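Local coordinates for extracellular solute-binding protein, family 5 (Chelativorans sp., PDB 6WM6) that binds EDTA and related aminopolycarboxylates in the periplasm, probably as the receptor that hands them to an ABC transporter, at residues S303-M309 and L524-L530; G352-F356 and L511-D515; P277-T281 and P413-A417. All blocks are in the same frame, centred on the assembly; numbering follows the deposited sequence.

Contact 1: S303-M309 and L524-L530; sequences SANWYFM and LFPIYQL
Leu530 lies over the ring of Tyr307 where strands 305-311 and 524-537 pair antiparallel, with a beta bulge between Trp306 and Phe308, in the mixed sheet of this periplasmic binding protein. Methyl CD1 of Leu530 stands almost on the ring normal, 3.4 Å from the Tyr307 centroid, a clean CH-pi contact; the two side chains cross at about a right angle. Tyr307 reaches it with CG anti to the carbonyl carbon (chi1 -75°). The same ring turns its edge to the face of Tyr528 in an offset T-shaped pair, planes at 90°, while the Tyr528 hydroxyl bonds to Thr340. Met421 of helix 416-429 touches both tyrosines.

The other face carries Trp306, Phe308, Pro526 and Gln529. Leu524 divides its methyls here: CD2 meets the Trp306 indole at its edge, and CD1 packs 3.5 Å from CD1 of Phe308, whose ring also stacks on Phe461. Pro526 CB comes obliquely to Trp306 CZ3.

Backbone bonds continue on both sides of the bulge, from Met309 and Phe525, which bond each other twice, to Asn305 O, which accepts from Leu530 N. At the far end, Ser303 N sits almost on the extension of the Leu530 C=O bond, and Gln529 NE2 donates to Ser303 O at 2.9 Å, tilted 35° from the carbonyl plane.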
ATOM      1  N   SER A 303       2.614  -9.488   2.472  1.00 15.51           N
ATOM      2  CA  SER A 303       2.445  -8.048   2.279  1.00 16.69           C
ATOM      3  C   SER A 303       0.966  -7.671   2.322  1.00 16.74           C
ATOM      4  O   SER A 303       0.072  -8.500   2.121  1.00 17.23           O
ATOM      5  CB  SER A 303       2.937  -7.703   0.831  1.00 18.75           C
ATOM      6  OG  SER A 303       2.911  -6.321   0.536  1.00 25.22           O
ATOM      7  N   ALA A 304       0.707  -6.391   2.569  1.00 15.81           N
ATOM      8  CA  ALA A 304      -0.601  -5.820   2.304  1.00 15.91           C
ATOM      9  C   ALA A 304      -0.880  -5.739   0.806  1.00 16.22           C
ATOM     10  O   ALA A 304      -2.041  -5.493   0.420  1.00 17.80           O
ATOM     11  CB  ALA A 304      -0.700  -4.417   2.914  1.00 16.86           C
ATOM     12  N   ASN A 305       0.122  -5.890  -0.043  1.00 16.00           N
ATOM     13  CA  ASN A 305      -0.065  -5.915  -1.480  1.00 15.38           C
ATOM     14  C   ASN A 305      -0.526  -7.301  -1.882  1.00 15.55           C
ATOM     15  O   ASN A 305       0.077  -8.311  -1.487  1.00 16.99           O
ATOM     16  CB  ASN A 305       1.243  -5.594  -2.214  1.00 16.40           C
ATOM     17  CG  ASN A 305       1.713  -4.180  -1.995  1.00 17.22           C
ATOM     18  OD1 ASN A 305       0.926  -3.310  -1.671  1.00 18.69           O
ATOM     19  ND2 ASN A 305       2.990  -3.953  -2.231  1.00 20.26           N
ATOM     20  N   TRP A 306      -1.570  -7.360  -2.705  1.00 15.48           N
ATOM     21  CA  TRP A 306      -2.127  -8.645  -3.154  1.00 14.45           C
ATOM     22  C   TRP A 306      -2.283  -8.669  -4.672  1.00 14.72           C
ATOM     23  O   TRP A 306      -2.818  -7.721  -5.260  1.00 15.72           O
ATOM     24  CB  TRP A 306      -3.436  -8.997  -2.443  1.00 15.05           C
ATOM     25  CG  TRP A 306      -4.517  -7.958  -2.467  1.00 14.35           C
ATOM     26  CD1 TRP A 306      -4.625  -6.882  -1.650  1.00 16.70           C
ATOM     27  CD2 TRP A 306      -5.690  -7.930  -3.314  1.00 14.40           C
ATOM     28  NE1 TRP A 306      -5.771  -6.163  -1.940  1.00 16.22           N
ATOM     29  CE2 TRP A 306      -6.448  -6.803  -2.948  1.00 16.02           C
ATOM     30  CE3 TRP A 306      -6.158  -8.755  -4.344  1.00 14.91           C
ATOM     31  CZ2 TRP A 306      -7.668  -6.474  -3.560  1.00 15.63           C
ATOM     32  CZ3 TRP A 306      -7.373  -8.422  -4.947  1.00 15.01           C
ATOM     33  CH2 TRP A 306      -8.107  -7.307  -4.550  1.00 15.74           C
ATOM     34  N   TYR A 307      -1.807  -9.753  -5.283  1.00 14.50           N
ATOM     35  CA  TYR A 307      -1.947  -9.951  -6.704  1.00 14.26           C
ATOM     36  C   TYR A 307      -3.404 -10.199  -7.062  1.00 15.85           C
ATOM     37  O   TYR A 307      -4.152 -10.859  -6.321  1.00 15.87           O
ATOM     38  CB  TYR A 307      -1.172 -11.163  -7.176  1.00 16.59           C
ATOM     39  CG  TYR A 307       0.313 -10.996  -7.269  1.00 18.05           C
ATOM     40  CD1 TYR A 307       0.872 -10.062  -8.132  1.00 18.52           C
ATOM     41  CD2 TYR A 307       1.173 -11.794  -6.521  1.00 18.25           C
ATOM     42  CE1 TYR A 307       2.230  -9.908  -8.218  1.00 19.65           C
ATOM     43  CE2 TYR A 307       2.559 -11.663  -6.632  1.00 19.83           C
ATOM     44  CZ  TYR A 307       3.057 -10.709  -7.493  1.00 19.26           C
ATOM     45  OH  TYR A 307       4.440 -10.555  -7.584  1.00 23.87           O
ATOM     46  N   PHE A 308      -3.784  -9.708  -8.241  1.00 15.20           N
ATOM     47  CA  PHE A 308      -5.107  -9.922  -8.783  1.00 14.92           C
ATOM     48  C   PHE A 308      -4.990 -10.033 -10.297  1.00 15.90           C
ATOM     49  O   PHE A 308      -4.008  -9.587 -10.913  1.00 16.03           O
ATOM     50  CB  PHE A 308      -6.059  -8.774  -8.427  1.00 15.82           C
ATOM     51  CG  PHE A 308      -5.675  -7.438  -9.032  1.00 16.83           C
ATOM     52  CD1 PHE A 308      -5.914  -7.169 -10.364  1.00 16.98           C
ATOM     53  CD2 PHE A 308      -5.115  -6.429  -8.250  1.00 17.06           C
ATOM     54  CE1 PHE A 308      -5.581  -5.922 -10.923  1.00 17.48           C
ATOM     55  CE2 PHE A 308      -4.794  -5.195  -8.808  1.00 17.50           C
ATOM     56  CZ  PHE A 308      -5.022  -4.949 -10.138  1.00 17.57           C
ATOM     57  N   MET A 309      -6.046 -10.580 -10.909  1.00 15.49           N
ATOM     58  CA  MET A 309      -6.287 -10.427 -12.334  1.00 15.98           C
ATOM     59  C   MET A 309      -7.592  -9.661 -12.498  1.00 15.57           C
ATOM     60  O   MET A 309      -8.654 -10.114 -12.043  1.00 15.99           O
ATOM     61  CB  MET A 309      -6.396 -11.758 -13.053  1.00 15.58           C
ATOM     62  CG  MET A 309      -6.432 -11.553 -14.567  1.00 16.28           C
ATOM     63  SD  MET A 309      -6.661 -13.072 -15.503  1.00 18.83           S
ATOM     64  CE  MET A 309      -8.333 -13.518 -15.039  1.00 19.88           C
ATOM     65  N   LEU A 524     -12.894  -8.933 -10.997  1.00 15.67           N
ATOM     66  CA  LEU A 524     -11.648  -8.848 -10.222  1.00 15.84           C
ATOM     67  C   LEU A 524     -11.434 -10.179  -9.511  1.00 16.58           C
ATOM     68  O   LEU A 524     -12.264 -10.605  -8.689  1.00 17.41           O
ATOM     69  CB  LEU A 524     -11.699  -7.677  -9.241  1.00 16.67           C
ATOM     70  CG  LEU A 524     -10.416  -7.382  -8.476  1.00 15.73           C
ATOM     71  CD1 LEU A 524      -9.301  -7.012  -9.412  1.00 18.22           C
ATOM     72  CD2 LEU A 524     -10.687  -6.239  -7.487  1.00 17.22           C
ATOM     73  N   PHE A 525     -10.336 -10.844  -9.852  1.00 15.74           N
ATOM     74  CA  PHE A 525      -9.993 -12.172  -9.331  1.00 15.93           C
ATOM     75  C   PHE A 525      -8.790 -12.061  -8.414  1.00 14.71           C
ATOM     76  O   PHE A 525      -7.686 -11.782  -8.890  1.00 15.02           O
ATOM     77  CB  PHE A 525      -9.671 -13.071 -10.530  1.00 15.97           C
ATOM     78  CG  PHE A 525      -9.253 -14.484 -10.183  1.00 15.98           C
ATOM     79  CD1 PHE A 525     -10.185 -15.451  -9.844  1.00 17.49           C
ATOM     80  CD2 PHE A 525      -7.927 -14.867 -10.280  1.00 17.42           C
ATOM     81  CE1 PHE A 525      -9.804 -16.753  -9.589  1.00 18.17           C
ATOM     82  CE2 PHE A 525      -7.538 -16.167  -9.984  1.00 19.20           C
ATOM     83  CZ  PHE A 525      -8.480 -17.117  -9.650  1.00 18.28           C
ATOM     84  N   PRO A 526      -8.976 -12.221  -7.111  1.00 14.54           N
ATOM     85  CA  PRO A 526      -7.837 -12.151  -6.188  1.00 14.34           C
ATOM     86  C   PRO A 526      -7.025 -13.427  -6.259  1.00 14.78           C
ATOM     87  O   PRO A 526      -7.570 -14.515  -6.474  1.00 15.95           O
ATOM     88  CB  PRO A 526      -8.513 -12.001  -4.816  1.00 16.02           C
ATOM     89  CG  PRO A 526      -9.827 -12.786  -4.959  1.00 16.54           C
ATOM     90  CD  PRO A 526     -10.228 -12.626  -6.428  1.00 15.56           C
ATOM     91  N   ILE A 527      -5.713 -13.291  -6.047  1.00 15.42           N
ATOM     92  CA  ILE A 527      -4.772 -14.410  -6.177  1.00 14.18           C
ATOM     93  C   ILE A 527      -4.132 -14.703  -4.816  1.00 14.35           C
ATOM     94  O   ILE A 527      -4.568 -15.604  -4.098  1.00 15.38           O
ATOM     95  CB  ILE A 527      -3.787 -14.156  -7.326  1.00 15.15           C
ATOM     96  CG1 ILE A 527      -4.550 -13.985  -8.656  1.00 16.45           C
ATOM     97  CG2 ILE A 527      -2.797 -15.302  -7.446  1.00 17.99           C
ATOM     98  CD1 ILE A 527      -3.712 -13.479  -9.821  1.00 17.98           C
ATOM     99  N   TYR A 528      -3.104 -13.962  -4.433  1.00 15.08           N
ATOM    100  CA  TYR A 528      -2.473 -14.131  -3.120  1.00 14.61           C
ATOM    101  C   TYR A 528      -1.590 -12.919  -2.865  1.00 14.49           C
ATOM    102  O   TYR A 528      -1.247 -12.154  -3.772  1.00 15.34           O
ATOM    103  CB  TYR A 528      -1.704 -15.446  -3.003  1.00 15.81           C
ATOM    104  CG  TYR A 528      -0.552 -15.652  -3.946  1.00 16.57           C
ATOM    105  CD1 TYR A 528       0.606 -14.891  -3.839  1.00 17.43           C
ATOM    106  CD2 TYR A 528      -0.589 -16.635  -4.952  1.00 17.19           C
ATOM    107  CE1 TYR A 528       1.695 -15.071  -4.688  1.00 18.50           C
ATOM    108  CE2 TYR A 528       0.486 -16.804  -5.804  1.00 17.72           C
ATOM    109  CZ  TYR A 528       1.607 -16.031  -5.672  1.00 18.62           C
ATOM    110  OH  TYR A 528       2.713 -16.181  -6.502  1.00 24.27           O
ATOM    111  N   GLN A 529      -1.200 -12.769  -1.601  1.00 15.82           N
ATOM    112  CA  GLN A 529      -0.369 -11.649  -1.165  1.00 14.96           C
ATOM    113  C   GLN A 529       1.068 -11.781  -1.639  1.00 14.71           C
ATOM    114  O   GLN A 529       1.664 -12.862  -1.627  1.00 16.50           O
ATOM    115  CB  GLN A 529      -0.385 -11.601   0.364  1.00 14.52           C
ATOM    116  CG  GLN A 529      -1.698 -11.103   0.976  1.00 15.33           C
ATOM    117  CD  GLN A 529      -1.796 -11.517   2.408  1.00 14.46           C
ATOM    118  OE1 GLN A 529      -2.217 -12.631   2.716  1.00 16.39           O
ATOM    119  NE2 GLN A 529      -1.458 -10.602   3.299  1.00 15.44           N
ATOM    120  N   LEU A 530       1.660 -10.652  -2.022  1.00 15.27           N
ATOM    121  CA  LEU A 530       3.069 -10.629  -2.338  1.00 14.45           C
ATOM    122  C   LEU A 530       3.892 -10.878  -1.084  1.00 16.00           C
ATOM    123  O   LEU A 530       3.532 -10.428  -0.001  1.00 16.90           O
ATOM    124  CB  LEU A 530       3.485  -9.275  -2.918  1.00 17.25           C
ATOM    125  CG  LEU A 530       3.130  -9.004  -4.381  1.00 17.06           C
ATOM    126  CD1 LEU A 530       1.652  -8.906  -4.638  1.00 19.14           C
ATOM    127  CD2 LEU A 530       3.816  -7.705  -4.825  1.00 20.30           C
TER

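Contact 2: G352-F356 and L511-D515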
ATOM      1  N   GLY A 352      -9.110 -15.168  -1.317  1.00 16.54           N
ATOM      2  CA  GLY A 352     -10.345 -15.380  -2.041  1.00 16.99           C
ATOM      3  C   GLY A 352     -11.387 -14.302  -1.843  1.00 16.02           C
ATOM      4  O   GLY A 352     -12.567 -14.529  -2.045  1.00 17.55           O
ATOM      5  N   SER A 353     -10.949 -13.116  -1.432  1.00 16.26           N
ATOM      6  CA  SER A 353     -11.776 -11.930  -1.267  1.00 15.33           C
ATOM      7  C   SER A 353     -11.110 -10.788  -2.020  1.00 14.97           C
ATOM      8  O   SER A 353      -9.899 -10.781  -2.205  1.00 15.81           O
ATOM      9  CB  SER A 353     -11.804 -11.583   0.228  1.00 16.59           C
ATOM     10  OG  SER A 353     -12.345 -10.296   0.489  1.00 16.74           O
ATOM     11  N   VAL A 354     -11.914  -9.811  -2.444  1.00 15.28           N
ATOM     12  CA  VAL A 354     -11.381  -8.580  -3.041  1.00 15.04           C
ATOM     13  C   VAL A 354     -11.491  -7.403  -2.093  1.00 15.96           C
ATOM     14  O   VAL A 354     -11.178  -6.270  -2.483  1.00 17.11           O
ATOM     15  CB  VAL A 354     -11.977  -8.267  -4.426  1.00 16.06           C
ATOM     16  CG1 VAL A 354     -11.555  -9.318  -5.431  1.00 16.44           C
ATOM     17  CG2 VAL A 354     -13.483  -8.129  -4.377  1.00 17.44           C
ATOM     18  N   MET A 355     -11.884  -7.635  -0.850  1.00 16.36           N
ATOM     19  CA  MET A 355     -12.011  -6.556   0.117  1.00 16.74           C
ATOM     20  C   MET A 355     -11.292  -6.783   1.431  1.00 16.64           C
ATOM     21  O   MET A 355     -11.079  -5.804   2.170  1.00 16.79           O
ATOM     22  CB  MET A 355     -13.471  -6.238   0.387  1.00 19.28           C
ATOM     23  CG  MET A 355     -14.104  -5.660  -0.887  1.00 21.27           C
ATOM     24  SD  MET A 355     -15.760  -5.103  -0.638  1.00 22.22           S
ATOM     25  CE  MET A 355     -16.204  -4.786  -2.340  1.00 19.82           C
ATOM     26  N   PHE A 356     -10.895  -8.010   1.736  1.00 14.95           N
ATOM     27  CA  PHE A 356     -10.251  -8.354   2.995  1.00 14.39           C
ATOM     28  C   PHE A 356      -9.063  -9.264   2.723  1.00 15.71           C
ATOM     29  O   PHE A 356      -9.163 -10.219   1.949  1.00 15.02           O
ATOM     30  CB  PHE A 356     -11.214  -9.155   3.891  1.00 15.43           C
ATOM     31  CG  PHE A 356     -12.538  -8.478   4.137  1.00 14.39           C
ATOM     32  CD1 PHE A 356     -12.651  -7.446   5.065  1.00 15.65           C
ATOM     33  CD2 PHE A 356     -13.670  -8.893   3.474  1.00 15.94           C
ATOM     34  CE1 PHE A 356     -13.884  -6.856   5.314  1.00 16.50           C
ATOM     35  CE2 PHE A 356     -14.902  -8.297   3.716  1.00 18.50           C
ATOM     36  CZ  PHE A 356     -15.002  -7.283   4.639  1.00 16.97           C
ATOM     37  N   LEU A 511     -19.571  -4.704   5.145  1.00 15.66           N
ATOM     38  CA  LEU A 511     -18.851  -4.720   3.877  1.00 15.94           C
ATOM     39  C   LEU A 511     -18.832  -6.101   3.235  1.00 16.62           C
ATOM     40  O   LEU A 511     -18.713  -6.201   1.996  1.00 16.62           O
ATOM     41  CB  LEU A 511     -17.434  -4.196   4.103  1.00 16.29           C
ATOM     42  CG  LEU A 511     -16.589  -3.938   2.851  1.00 16.67           C
ATOM     43  CD1 LEU A 511     -17.141  -2.774   2.073  1.00 17.63           C
ATOM     44  CD2 LEU A 511     -15.157  -3.662   3.262  1.00 17.23           C
ATOM     45  N   SER A 512     -18.974  -7.161   4.028  1.00 16.65           N
ATOM     46  CA  SER A 512     -19.001  -8.509   3.471  1.00 17.47           C
ATOM     47  C   SER A 512     -20.027  -8.641   2.345  1.00 18.17           C
ATOM     48  O   SER A 512     -19.780  -9.358   1.375  1.00 17.48           O
ATOM     49  CB  SER A 512     -19.291  -9.541   4.572  1.00 19.22           C
ATOM     50  OG  SER A 512     -18.206  -9.624   5.469  1.00 23.96           O
ATOM     51  N   GLU A 513     -21.186  -7.982   2.470  1.00 16.58           N
ATOM     52  CA  GLU A 513     -22.196  -8.052   1.418  1.00 17.63           C
ATOM     53  C   GLU A 513     -21.683  -7.475   0.111  1.00 18.98           C
ATOM     54  O   GLU A 513     -21.990  -7.997  -0.977  1.00 18.89           O
ATOM     55  CB  GLU A 513     -23.476  -7.344   1.875  1.00 18.48           C
ATOM     56  CG  GLU A 513     -24.628  -7.562   0.912  1.00 22.30           C
ATOM     57  CD  GLU A 513     -25.894  -6.797   1.272  1.00 28.62           C
ATOM     58  OE1 GLU A 513     -25.919  -6.063   2.291  1.00 25.73           O
ATOM     59  OE2 GLU A 513     -26.890  -6.930   0.515  1.00 28.37           O
ATOM     60  N   ALA A 514     -20.904  -6.400   0.178  1.00 17.11           N
ATOM     61  CA  ALA A 514     -20.333  -5.824  -1.034  1.00 17.56           C
ATOM     62  C   ALA A 514     -19.294  -6.751  -1.642  1.00 17.02           C
ATOM     63  O   ALA A 514     -19.199  -6.853  -2.860  1.00 17.62           O
ATOM     64  CB  ALA A 514     -19.712  -4.463  -0.736  1.00 19.28           C
ATOM     65  N   ASP A 515     -18.514  -7.442  -0.819  1.00 17.08           N
ATOM     66  CA  ASP A 515     -17.557  -8.417  -1.324  1.00 17.62           C
ATOM     67  C   ASP A 515     -18.272  -9.521  -2.088  1.00 16.97           C
ATOM     68  O   ASP A 515     -17.815  -9.945  -3.163  1.00 17.86           O
ATOM     69  CB  ASP A 515     -16.744  -8.974  -0.152  1.00 17.03           C
ATOM     70  CG  ASP A 515     -15.419  -9.605  -0.539  1.00 19.19           C
ATOM     71  OD1 ASP A 515     -14.852  -9.333  -1.629  1.00 18.90           O
ATOM     72  OD2 ASP A 515     -14.901 -10.383   0.290  1.00 18.93           O
TER
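Asp515, on helix 504-521, pushes its carboxylate into the turn made by Ser353, Val354 and Met355, and both oxygens are gripped there. Ser353 OG donates to Asp515 OD2 over 2.6 Å, meeting it on the syn side but 32° out of the carboxylate plane. Val354 N donates to Asp515 OD1 at 3.1 Å, and this bond uses the syn lone pair; Val354 CG2 crowds the same OD1 of Asp515 at 3.3 Å. Ser353 OG is itself held: it accepts from Met355 N and Phe356 N, an ST turn and an ST motif together, so the loop fixes the hydroxyl that it offers to the helix. From the loop each oxygen receives one donor, and Arg366 adds a second partner at OD2, a salt bridge that is likely to stabilise the ionised aspartate in this buried place; together they hold the carboxylate's rotation.

The apolar part is less specific, at ordinary packing distance. Met355, extended beyond CG, runs alongside Asp515 in the opposite sense and reaches the helix with its end: SD lies 3.8 Å from Leu511 CG, and CE comes 3.9 Å from Ala514 CB. Phe356 slides past Leu511, CZ to CD2 3.9 Å, and brings its edge to Asp515 OD2, ring and carboxylate planes 73° apart. The loose side is toward solvent, where the helix presents Ser512, partly exposed and bonded back to Ala508 O, and Glu513, exposed, its CB directed away from the loop.

The contact joins the loop between helices 333-340 and 366-369 to helix 504-521. Helix 489-499 packs alongside, Ile494 on Ala514 and Ile495 on Leu511, and Phe475 packs on Val354 and Met355 from a neighbouring loop.

Contact 3: P277-T281 and P413-A417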
ATOM      1  N   PRO A 277      13.442  -5.137  -1.510  1.00 19.68           N
ATOM      2  CA  PRO A 277      12.939  -5.274  -2.885  1.00 21.73           C
ATOM      3  C   PRO A 277      11.528  -5.830  -2.915  1.00 22.34           C
ATOM      4  O   PRO A 277      11.109  -6.600  -2.045  1.00 21.79           O
ATOM      5  CB  PRO A 277      13.922  -6.261  -3.522  1.00 25.95           C
ATOM      6  CG  PRO A 277      14.418  -7.087  -2.373  1.00 23.40           C
ATOM      7  CD  PRO A 277      14.534  -6.083  -1.223  1.00 19.91           C
ATOM      8  N   GLN A 278      10.792  -5.450  -3.959  1.00 21.52           N
ATOM      9  CA  GLN A 278       9.464  -6.016  -4.193  1.00 24.62           C
ATOM     10  C   GLN A 278       9.602  -7.176  -5.170  1.00 28.34           C
ATOM     11  O   GLN A 278      10.553  -7.242  -5.952  1.00 38.17           O
ATOM     12  CB  GLN A 278       8.507  -4.946  -4.725  1.00 39.82           C
ATOM     13  CG  GLN A 278       8.146  -3.875  -3.686  1.00 65.49           C
ATOM     14  CD  GLN A 278       6.813  -3.179  -3.956  1.00 76.98           C
ATOM     15  OE1 GLN A 278       6.055  -3.579  -4.839  1.00 76.71           O
ATOM     16  NE2 GLN A 278       6.525  -2.136  -3.184  1.00 75.05           N
ATOM     17  N   GLY A 279       8.667  -8.111  -5.103  1.00 43.71           N
ATOM     18  CA  GLY A 279       8.721  -9.260  -5.992  1.00 49.40           C
ATOM     19  C   GLY A 279       9.927 -10.156  -5.773  1.00 42.72           C
ATOM     20  O   GLY A 279      10.631 -10.507  -6.725  1.00 43.97           O
ATOM     21  N   ALA A 280      10.178 -10.537  -4.527  1.00 32.55           N
ATOM     22  CA  ALA A 280      11.279 -11.451  -4.231  1.00 38.55           C
ATOM     23  C   ALA A 280      11.001 -12.829  -4.816  1.00 37.99           C
ATOM     24  O   ALA A 280       9.862 -13.295  -4.838  1.00 38.52           O
ATOM     25  CB  ALA A 280      11.474 -11.571  -2.720  1.00 46.30           C
ATOM     26  N   THR A 281      12.062 -13.484  -5.278  1.00 33.44           N
ATOM     27  CA  THR A 281      11.984 -14.787  -5.915  1.00 32.70           C
ATOM     28  C   THR A 281      12.665 -15.830  -5.047  1.00 25.02           C
ATOM     29  O   THR A 281      13.370 -15.513  -4.088  1.00 26.89           O
ATOM     30  CB  THR A 281      12.701 -14.758  -7.273  1.00 30.55           C
ATOM     31  OG1 THR A 281      14.091 -14.458  -7.055  1.00 31.46           O
ATOM     32  CG2 THR A 281      12.092 -13.721  -8.192  1.00 35.53           C
ATOM     33  N   PRO A 413       6.003  -4.317 -15.495  1.00 28.53           N
ATOM     34  CA  PRO A 413       7.296  -4.975 -15.279  1.00 30.62           C
ATOM     35  C   PRO A 413       7.718  -4.929 -13.817  1.00 31.80           C
ATOM     36  O   PRO A 413       7.167  -4.187 -13.003  1.00 30.20           O
ATOM     37  CB  PRO A 413       8.256  -4.158 -16.151  1.00 32.68           C
ATOM     38  CG  PRO A 413       7.638  -2.803 -16.219  1.00 28.99           C
ATOM     39  CD  PRO A 413       6.132  -3.001 -16.144  1.00 28.75           C
ATOM     40  N   GLY A 414       8.679  -5.789 -13.489  1.00 30.42           N
ATOM     41  CA  GLY A 414       9.285  -5.819 -12.176  1.00 33.43           C
ATOM     42  C   GLY A 414       8.749  -6.854 -11.215  1.00 37.41           C
ATOM     43  O   GLY A 414       9.160  -6.857 -10.046  1.00 33.27           O
ATOM     44  N   TYR A 415       7.857  -7.740 -11.660  1.00 28.37           N
ATOM     45  CA  TYR A 415       7.238  -8.754 -10.804  1.00 29.76           C
ATOM     46  C   TYR A 415       7.312 -10.088 -11.526  1.00 33.83           C
ATOM     47  O   TYR A 415       6.391 -10.464 -12.265  1.00 28.98           O
ATOM     48  CB  TYR A 415       5.811  -8.357 -10.435  1.00 27.51           C
ATOM     49  CG  TYR A 415       5.816  -7.095  -9.613  1.00 25.79           C
ATOM     50  CD1 TYR A 415       5.943  -7.154  -8.228  1.00 25.97           C
ATOM     51  CD2 TYR A 415       5.781  -5.851 -10.216  1.00 32.78           C
ATOM     52  CE1 TYR A 415       5.997  -6.010  -7.471  1.00 26.85           C
ATOM     53  CE2 TYR A 415       5.839  -4.695  -9.461  1.00 28.26           C
ATOM     54  CZ  TYR A 415       5.941  -4.788  -8.088  1.00 31.13           C
ATOM     55  OH  TYR A 415       5.996  -3.639  -7.322  1.00 34.80           O
ATOM     56  N   PRO A 416       8.399 -10.836 -11.333  1.00 29.78           N
ATOM     57  CA  PRO A 416       8.529 -12.136 -12.022  1.00 29.45           C
ATOM     58  C   PRO A 416       7.351 -13.063 -11.785  1.00 29.26           C
ATOM     59  O   PRO A 416       6.962 -13.820 -12.683  1.00 28.86           O
ATOM     60  CB  PRO A 416       9.841 -12.704 -11.460  1.00 37.06           C
ATOM     61  CG  PRO A 416      10.606 -11.518 -10.978  1.00 32.62           C
ATOM     62  CD  PRO A 416       9.600 -10.499 -10.536  1.00 33.77           C
ATOM     63  N   ALA A 417       6.771 -13.038 -10.588  1.00 27.81           N
ATOM     64  CA  ALA A 417       5.620 -13.897 -10.326  1.00 26.60           C
ATOM     65  C   ALA A 417       4.468 -13.583 -11.271  1.00 26.64           C
ATOM     66  O   ALA A 417       3.752 -14.490 -11.713  1.00 24.80           O
ATOM     67  CB  ALA A 417       5.176 -13.755  -8.871  1.00 26.98           C
TER
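Tyr415 brings the CE1 side of its ring alongside the CB of Gln278, 3.9 Å away, and ends in a hydroxyl that donates to Gln278 OE1. That bond is modelled very short, 2.5 Å, and the amide oxygen sits in the plane of the ring, at its edge, while the amide itself is turned 60° from it. Gln278 gets there with its chain extended beyond CG (chi2 -156°). Gly279 follows with a positive phi, and a CB there would press on Gly414 O and Tyr415 CD1. Farther along, Thr281 CG2 meets the ring of Pro416 at CG, 3.9 Å, while its OG1 caps Met284 N at the start of helix 282-290. Tyr415, the N-cap residue of helix 416-429, also packs on Leu530 and Tyr460. A phenylalanine in its place would probably leave Gln278 OE1 without its donor and the amide freer to turn. Surface loops of the two helix starts are therefore joined by light apolar touches and one neutral hydrogen bond, whose very short length should be taken with caution; what holds Gln278 to Tyr415 depends on direction and distance, with no charge pair involved.

In the fold
Contact 1 lies between the other two, centre to centre about 13 Å from each, and touches both. Toward contact 2, Pro526 CB meets Ser353 O at 3.2 Å and Trp306 CZ2 meets Val354 O at 3.7 Å; helix 504-521 is followed in the chain by strand 524-537. Toward contact 3, Tyr307 OH packs 3.5 Å from Ala417 CB, and Leu530 CD2 lies 3.8 Å from Tyr415 CE1. Contacts 2 and 3 do not meet, their nearest atoms being about 16 Å apart. Sulfate, probably from the crystallisation liquor, is found about 4 Å from the side chain of Gln278 and about 5 Å from that of Asn305, where contacts 1 and 3 adjoin.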